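PDB 4Y2W: alanine racemase 1 from Caldanaerobacter subterraneus subsp. tengcongensis MB4, which belongs to the alanine racemase family of two-domain proteins, pairing an N-terminal TIM-type barrel with a C-terminal domain rich in beta strands. Local coordinates for residues 12-24 against 46-60. The protein carries 1 engineered substitution. Sequence-based numbering, arbitrary orientation.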
loop_
_atom_site.group_PDB
_atom_site.type_symbol
_atom_site.label_atom_id
_atom_site.label_comp_id
_atom_site.label_asym_id
_atom_site.label_seq_id
_atom_site.Cartn_x
_atom_site.Cartn_y
_atom_site.Cartn_z
ATOM N N GLU A 12 14.942 -3.759 -2.923
ATOM C CA GLU A 12 16.214 -3.316 -3.480
ATOM C C GLU A 12 15.965 -2.750 -4.877
ATOM O O GLU A 12 15.591 -3.493 -5.795
ATOM C CB GLU A 12 17.210 -4.479 -3.546
ATOM C CG GLU A 12 17.631 -5.019 -2.186
ATOM C CD GLU A 12 18.634 -6.161 -2.268
ATOM O OE1 GLU A 12 18.832 -6.726 -3.364
ATOM O OE2 GLU A 12 19.226 -6.501 -1.221
ATOM N N VAL A 13 16.153 -1.439 -5.029
ATOM C CA VAL A 13 15.968 -0.765 -6.317
ATOM C C VAL A 13 17.300 -0.623 -7.049
ATOM O O VAL A 13 18.249 -0.039 -6.520
ATOM C CB VAL A 13 15.331 0.627 -6.132
ATOM C CG1 VAL A 13 15.321 1.409 -7.439
ATOM C CG2 VAL A 13 13.923 0.480 -5.583
ATOM N N TYR A 14 17.356 -1.151 -8.269
ATOM C CA TYR A 14 18.569 -1.110 -9.084
ATOM C C TYR A 14 18.471 0.009 -10.108
ATOM O O TYR A 14 17.914 -0.162 -11.188
ATOM C CB TYR A 14 18.810 -2.470 -9.743
ATOM C CG TYR A 14 19.140 -3.521 -8.714
ATOM C CD1 TYR A 14 18.134 -4.123 -7.966
ATOM C CD2 TYR A 14 20.456 -3.866 -8.442
ATOM C CE1 TYR A 14 18.427 -5.064 -6.994
ATOM C CE2 TYR A 14 20.762 -4.808 -7.473
ATOM C CZ TYR A 14 19.740 -5.404 -6.752
ATOM O OH TYR A 14 20.031 -6.339 -5.789
ATOM N N LEU A 15 19.025 1.160 -9.739
ATOM C CA LEU A 15 18.924 2.379 -10.540
ATOM C C LEU A 15 19.583 2.252 -11.908
ATOM O O LEU A 15 19.062 2.771 -12.892
ATOM C CB LEU A 15 19.529 3.561 -9.778
ATOM C CG LEU A 15 18.776 3.952 -8.505
ATOM C CD1 LEU A 15 19.666 4.793 -7.605
ATOM C CD2 LEU A 15 17.478 4.680 -8.834
ATOM N N ASP A 16 20.724 1.566 -11.965
ATOM C CA ASP A 16 21.428 1.338 -13.237
ATOM C C ASP A 16 20.639 0.443 -14.211
ATOM O O ASP A 16 20.871 0.484 -15.418
ATOM C CB ASP A 16 22.839 0.776 -13.002
ATOM C CG ASP A 16 22.837 -0.517 -12.204
ATOM O OD1 ASP A 16 22.662 -0.461 -10.967
ATOM O OD2 ASP A 16 23.034 -1.587 -12.812
ATOM N N ALA A 17 19.717 -0.359 -13.684
ATOM C CA ALA A 17 18.817 -1.166 -14.507
ATOM C C ALA A 17 17.666 -0.336 -15.077
ATOM O O ALA A 17 17.179 -0.610 -16.175
ATOM C CB ALA A 17 18.273 -2.337 -13.701
ATOM N N ILE A 18 17.223 0.666 -14.325
ATOM C CA ILE A 18 16.176 1.581 -14.787
ATOM C C ILE A 18 16.721 2.493 -15.891
ATOM O O ILE A 18 16.061 2.708 -16.907
ATOM C CB ILE A 18 15.614 2.430 -13.625
ATOM C CG1 ILE A 18 14.927 1.530 -12.594
ATOM C CG2 ILE A 18 14.630 3.475 -14.138
ATOM C CD1 ILE A 18 14.725 2.189 -11.243
ATOM N N THR A 19 17.925 3.023 -15.687
ATOM C CA THR A 19 18.579 3.857 -16.698
ATOM C C THR A 19 18.856 3.049 -17.964
ATOM O O THR A 19 18.744 3.572 -19.071
ATOM C CB THR A 19 19.904 4.474 -16.191
ATOM O OG1 THR A 19 20.783 3.439 -15.741
ATOM C CG2 THR A 19 19.648 5.453 -15.056
ATOM N N HIS A 20 19.214 1.777 -17.796
ATOM C CA HIS A 20 19.409 0.880 -18.932
ATOM C C HIS A 20 18.121 0.693 -19.730
ATOM O O HIS A 20 18.124 0.832 -20.949
ATOM C CB HIS A 20 19.915 -0.486 -18.476
ATOM C CG HIS A 20 19.904 -1.518 -19.560
ATOM N ND1 HIS A 20 21.020 -1.831 -20.302
ATOM C CD2 HIS A 20 18.903 -2.292 -20.041
ATOM C CE1 HIS A 20 20.713 -2.764 -21.184
ATOM N NE2 HIS A 20 19.432 -3.061 -21.047
ATOM N N ASN A 21 17.033 0.356 -19.038
ATOM C CA ASN A 21 15.727 0.183 -19.683
ATOM C C ASN A 21 15.264 1.465 -20.364
ATOM O O ASN A 21 14.611 1.419 -21.405
ATOM C CB ASN A 21 14.667 -0.263 -18.670
ATOM C CG ASN A 21 14.918 -1.656 -18.126
ATOM O OD1 ASN A 21 15.709 -2.421 -18.675
ATOM N ND2 ASN A 21 14.237 -1.993 -17.036
ATOM N N PHE A 22 15.602 2.603 -19.764
ATOM C CA PHE A 22 15.360 3.909 -20.374
ATOM C C PHE A 22 16.120 4.034 -21.696
ATOM O O PHE A 22 15.543 4.434 -22.709
ATOM C CB PHE A 22 15.759 5.028 -19.401
ATOM C CG PHE A 22 15.837 6.390 -20.028
ATOM C CD1 PHE A 22 14.683 7.104 -20.321
ATOM C CD2 PHE A 22 17.070 6.967 -20.313
ATOM C CE1 PHE A 22 14.754 8.365 -20.891
ATOM C CE2 PHE A 22 17.146 8.224 -20.885
ATOM C CZ PHE A 22 15.988 8.926 -21.173
ATOM N N ARG A 23 17.404 3.676 -21.684
ATOM C CA ARG A 23 18.226 3.691 -22.902
ATOM C C ARG A 23 17.727 2.722 -23.991
ATOM O O ARG A 23 17.951 2.961 -25.175
ATOM C CB ARG A 23 19.700 3.418 -22.575
ATOM C CG ARG A 23 20.399 4.586 -21.892
ATOM C CD ARG A 23 21.918 4.435 -21.901
ATOM N NE ARG A 23 22.369 3.217 -21.226
ATOM C CZ ARG A 23 22.437 3.055 -19.905
ATOM N NH1 ARG A 23 22.079 4.029 -19.074
ATOM N NH2 ARG A 23 22.864 1.901 -19.407
ATOM N N GLU A 24 17.059 1.641 -23.589
ATOM C CA GLU A 24 16.438 0.715 -24.542
ATOM C C GLU A 24 15.288 1.375 -25.304
ATOM O O GLU A 24 15.095 1.111 -26.490
ATOM C CB GLU A 24 15.927 -0.544 -23.834
ATOM C CG GLU A 24 17.022 -1.442 -23.283
ATOM C CD GLU A 24 17.813 -2.139 -24.372
ATOM O OE1 GLU A 24 17.188 -2.750 -25.261
ATOM O OE2 GLU A 24 19.062 -2.079 -24.336
ATOM N N HIS A 46 9.027 2.204 -6.583
ATOM C CA HIS A 46 10.495 2.225 -6.518
ATOM C C HIS A 46 11.042 3.441 -5.757
ATOM O O HIS A 46 12.221 3.466 -5.400
ATOM C CB HIS A 46 11.099 2.204 -7.930
ATOM C CG HIS A 46 10.898 0.915 -8.666
ATOM N ND1 HIS A 46 9.657 0.469 -9.064
ATOM C CD2 HIS A 46 11.786 -0.013 -9.097
ATOM C CE1 HIS A 46 9.787 -0.684 -9.697
ATOM N NE2 HIS A 46 11.069 -0.997 -9.734
ATOM N N GLY A 47 10.192 4.442 -5.517
ATOM C CA GLY A 47 10.614 5.706 -4.902
ATOM C C GLY A 47 10.915 6.750 -5.964
ATOM O O GLY A 47 11.913 6.649 -6.673
ATOM N N ALA A 48 10.049 7.751 -6.072
ATOM C CA ALA A 48 10.156 8.768 -7.115
ATOM C C ALA A 48 11.414 9.616 -6.978
ATOM O O ALA A 48 12.096 9.874 -7.967
ATOM C CB ALA A 48 8.921 9.658 -7.113
ATOM N N SER A 49 11.719 10.045 -5.756
ATOM C CA SER A 49 12.889 10.887 -5.503
ATOM C C SER A 49 14.128 10.363 -6.212
ATOM O O SER A 49 14.695 11.045 -7.062
ATOM C CB SER A 49 13.169 10.998 -4.003
ATOM O OG SER A 49 12.162 11.763 -3.365
ATOM N N TYR A 50 14.532 9.146 -5.867
ATOM C CA TYR A 50 15.762 8.568 -6.409
ATOM C C TYR A 50 15.646 8.244 -7.902
ATOM O O TYR A 50 16.571 8.511 -8.668
ATOM C CB TYR A 50 16.186 7.328 -5.607
ATOM C CG TYR A 50 17.094 7.648 -4.435
ATOM C CD1 TYR A 50 16.571 7.971 -3.186
ATOM C CD2 TYR A 50 18.483 7.638 -4.581
ATOM C CE1 TYR A 50 17.400 8.270 -2.117
ATOM C CE2 TYR A 50 19.320 7.933 -3.519
ATOM C CZ TYR A 50 18.773 8.249 -2.288
ATOM O OH TYR A 50 19.601 8.540 -1.228
ATOM N N VAL A 51 14.510 7.685 -8.309
ATOM C CA VAL A 51 14.283 7.337 -9.715
ATOM C C VAL A 51 14.307 8.586 -10.598
ATOM O O VAL A 51 14.913 8.583 -11.668
ATOM C CB VAL A 51 12.953 6.575 -9.900
ATOM C CG1 VAL A 51 12.577 6.458 -11.372
ATOM C CG2 VAL A 51 13.047 5.193 -9.273
ATOM N N ALA A 52 13.653 9.651 -10.144
ATOM C CA ALA A 52 13.643 10.915 -10.877
ATOM C C ALA A 52 15.038 11.525 -10.923
ATOM O O ALA A 52 15.473 12.013 -11.963
ATOM C CB ALA A 52 12.662 11.891 -10.245
ATOM N N LYS A 53 15.732 11.490 -9.789
ATOM C CA LYS A 53 17.095 12.010 -9.694
ATOM C C LYS A 53 17.985 11.362 -10.752
ATOM O O LYS A 53 18.688 12.059 -11.483
ATOM C CB LYS A 53 17.676 11.762 -8.292
ATOM C CG LYS A 53 19.022 12.435 -8.023
ATOM C CD LYS A 53 19.900 11.603 -7.088
ATOM C CE LYS A 53 21.299 12.189 -6.910
ATOM N NZ LYS A 53 21.395 13.099 -5.733
ATOM N N PHE A 54 17.932 10.037 -10.845
ATOM C CA PHE A 54 18.824 9.298 -11.739
ATOM C C PHE A 54 18.401 9.322 -13.211
ATOM O O PHE A 54 19.255 9.222 -14.097
ATOM C CB PHE A 54 19.035 7.864 -11.235
ATOM C CG PHE A 54 20.174 7.742 -10.263
ATOM C CD1 PHE A 54 20.058 8.240 -8.973
ATOM C CD2 PHE A 54 21.379 7.174 -10.652
ATOM C CE1 PHE A 54 21.117 8.151 -8.082
ATOM C CE2 PHE A 54 22.442 7.083 -9.766
ATOM C CZ PHE A 54 22.312 7.573 -8.481
ATOM N N LEU A 55 17.105 9.461 -13.479
ATOM C CA LEU A 55 16.630 9.650 -14.854
ATOM C C LEU A 55 16.915 11.076 -15.348
ATOM O O LEU A 55 17.139 11.290 -16.544
ATOM C CB LEU A 55 15.139 9.321 -14.972
ATOM C CG LEU A 55 14.764 7.841 -14.834
ATOM C CD1 LEU A 55 13.252 7.678 -14.823
ATOM C CD2 LEU A 55 15.380 6.998 -15.940
ATOM N N GLU A 56 16.917 12.042 -14.430
ATOM C CA GLU A 56 17.312 13.414 -14.755
ATOM C C GLU A 56 18.788 13.492 -15.167
ATOM O O GLU A 56 19.128 14.235 -16.088
ATOM C CB GLU A 56 17.039 14.354 -13.576
ATOM C CG GLU A 56 17.354 15.816 -13.858
ATOM C CD GLU A 56 16.963 16.734 -12.712
ATOM O OE1 GLU A 56 17.304 16.418 -11.553
ATOM O OE2 GLU A 56 16.326 17.776 -12.969
ATOM N N LYS A 57 19.656 12.738 -14.488
ATOM C CA LYS A 57 21.067 12.632 -14.883
ATOM C C LYS A 57 21.189 12.019 -16.280
ATOM O O LYS A 57 22.037 12.426 -17.077
ATOM C CB LYS A 57 21.866 11.763 -13.902
ATOM C CG LYS A 57 22.047 12.323 -12.495
ATOM C CD LYS A 57 22.752 11.297 -11.607
ATOM C CE LYS A 57 22.654 11.613 -10.120
ATOM N NZ LYS A 57 23.739 12.509 -9.627
ATOM N N GLU A 58 20.330 11.042 -16.567
ATOM C CA GLU A 58 20.366 10.313 -17.836
ATOM C C GLU A 58 19.860 11.144 -19.023
ATOM O O GLU A 58 20.034 10.746 -20.172
ATOM C CB GLU A 58 19.555 9.014 -17.718
ATOM C CG GLU A 58 20.042 7.888 -18.617
ATOM C CD GLU A 58 21.423 7.375 -18.241
ATOM O OE1 GLU A 58 22.159 6.935 -19.152
ATOM O OE2 GLU A 58 21.777 7.406 -17.041
ATOM N N GLY A 59 19.221 12.278 -18.740
ATOM C CA GLY A 59 18.844 13.244 -19.773
ATOM C C GLY A 59 17.425 13.089 -20.291
ATOM O O GLY A 59 17.163 13.341 -21.465
ATOM N N VAL A 60 16.506 12.689 -19.418
ATOM C CA VAL A 60 15.101 12.525 -19.793
ATOM C C VAL A 60 14.465 13.883 -20.113
ATOM O O VAL A 60 14.835 14.899 -19.526
ATOM C CB VAL A 60 14.311 11.798 -18.679
ATOM C CG1 VAL A 60 14.103 12.697 -17.462
ATOM C CG2 VAL A 60 12.984 11.278 -19.210
#
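Leu15 and Phe54 meet as a CH-pi pair: methyl CD1 of Leu15 sits over the middle of the Phe54 ring, 3.7 Å from its centroid and almost on the ring normal, while Lys57 CE lies over the opposite face. The ring is thus sandwiched between aliphatic carbons from two helices. The Phe22 ring has Thr19 O at its edge, in plane, and slides antiparallel past Glu58, whose CG comes within 3.5 Å of Phe22 CD2; Val60 CG2 approaches Phe22 CE1 at 3.8 Å. With CG anti to the backbone N (chi1 167°), Phe22 reaches across to the end of helix 48-58, where Gly59 closes the last turn in a Schellman motif.

Glu58 also pairs charge with charge. Bent at chi2, it brings OE1 to within 2.9 Å of Arg23 NH1 in a salt bridge that is far from straight (N-H...O 137°), the donor standing well above the carboxylate plane. Its other oxygen, OE2, rests against Thr19 CG2. Deeper in, Leu55 CD2 rests in the angle between Ile18 CG2 and Phe22 CB, 4.0 Å from each, and Ile18 CD1 touches Val51 CG2.

Helix 48-58 belongs to the barrel's first beta-alpha-beta crossover, between strands 34-38 and 62-65. Helix 15-24, which follows Val13's strand 10-14 of the mixed sheet, packs on it at -49° with axes 9.9 Å apart, joining barrel to sheet. Barrel strand 34-38 backs the Phe22 end, with Ile35 against Phe22 and Ala37 against Leu55 and Val60. At the other end, strands 372-376 and 379-384 close over Leu15, Tyr50 and Phe54.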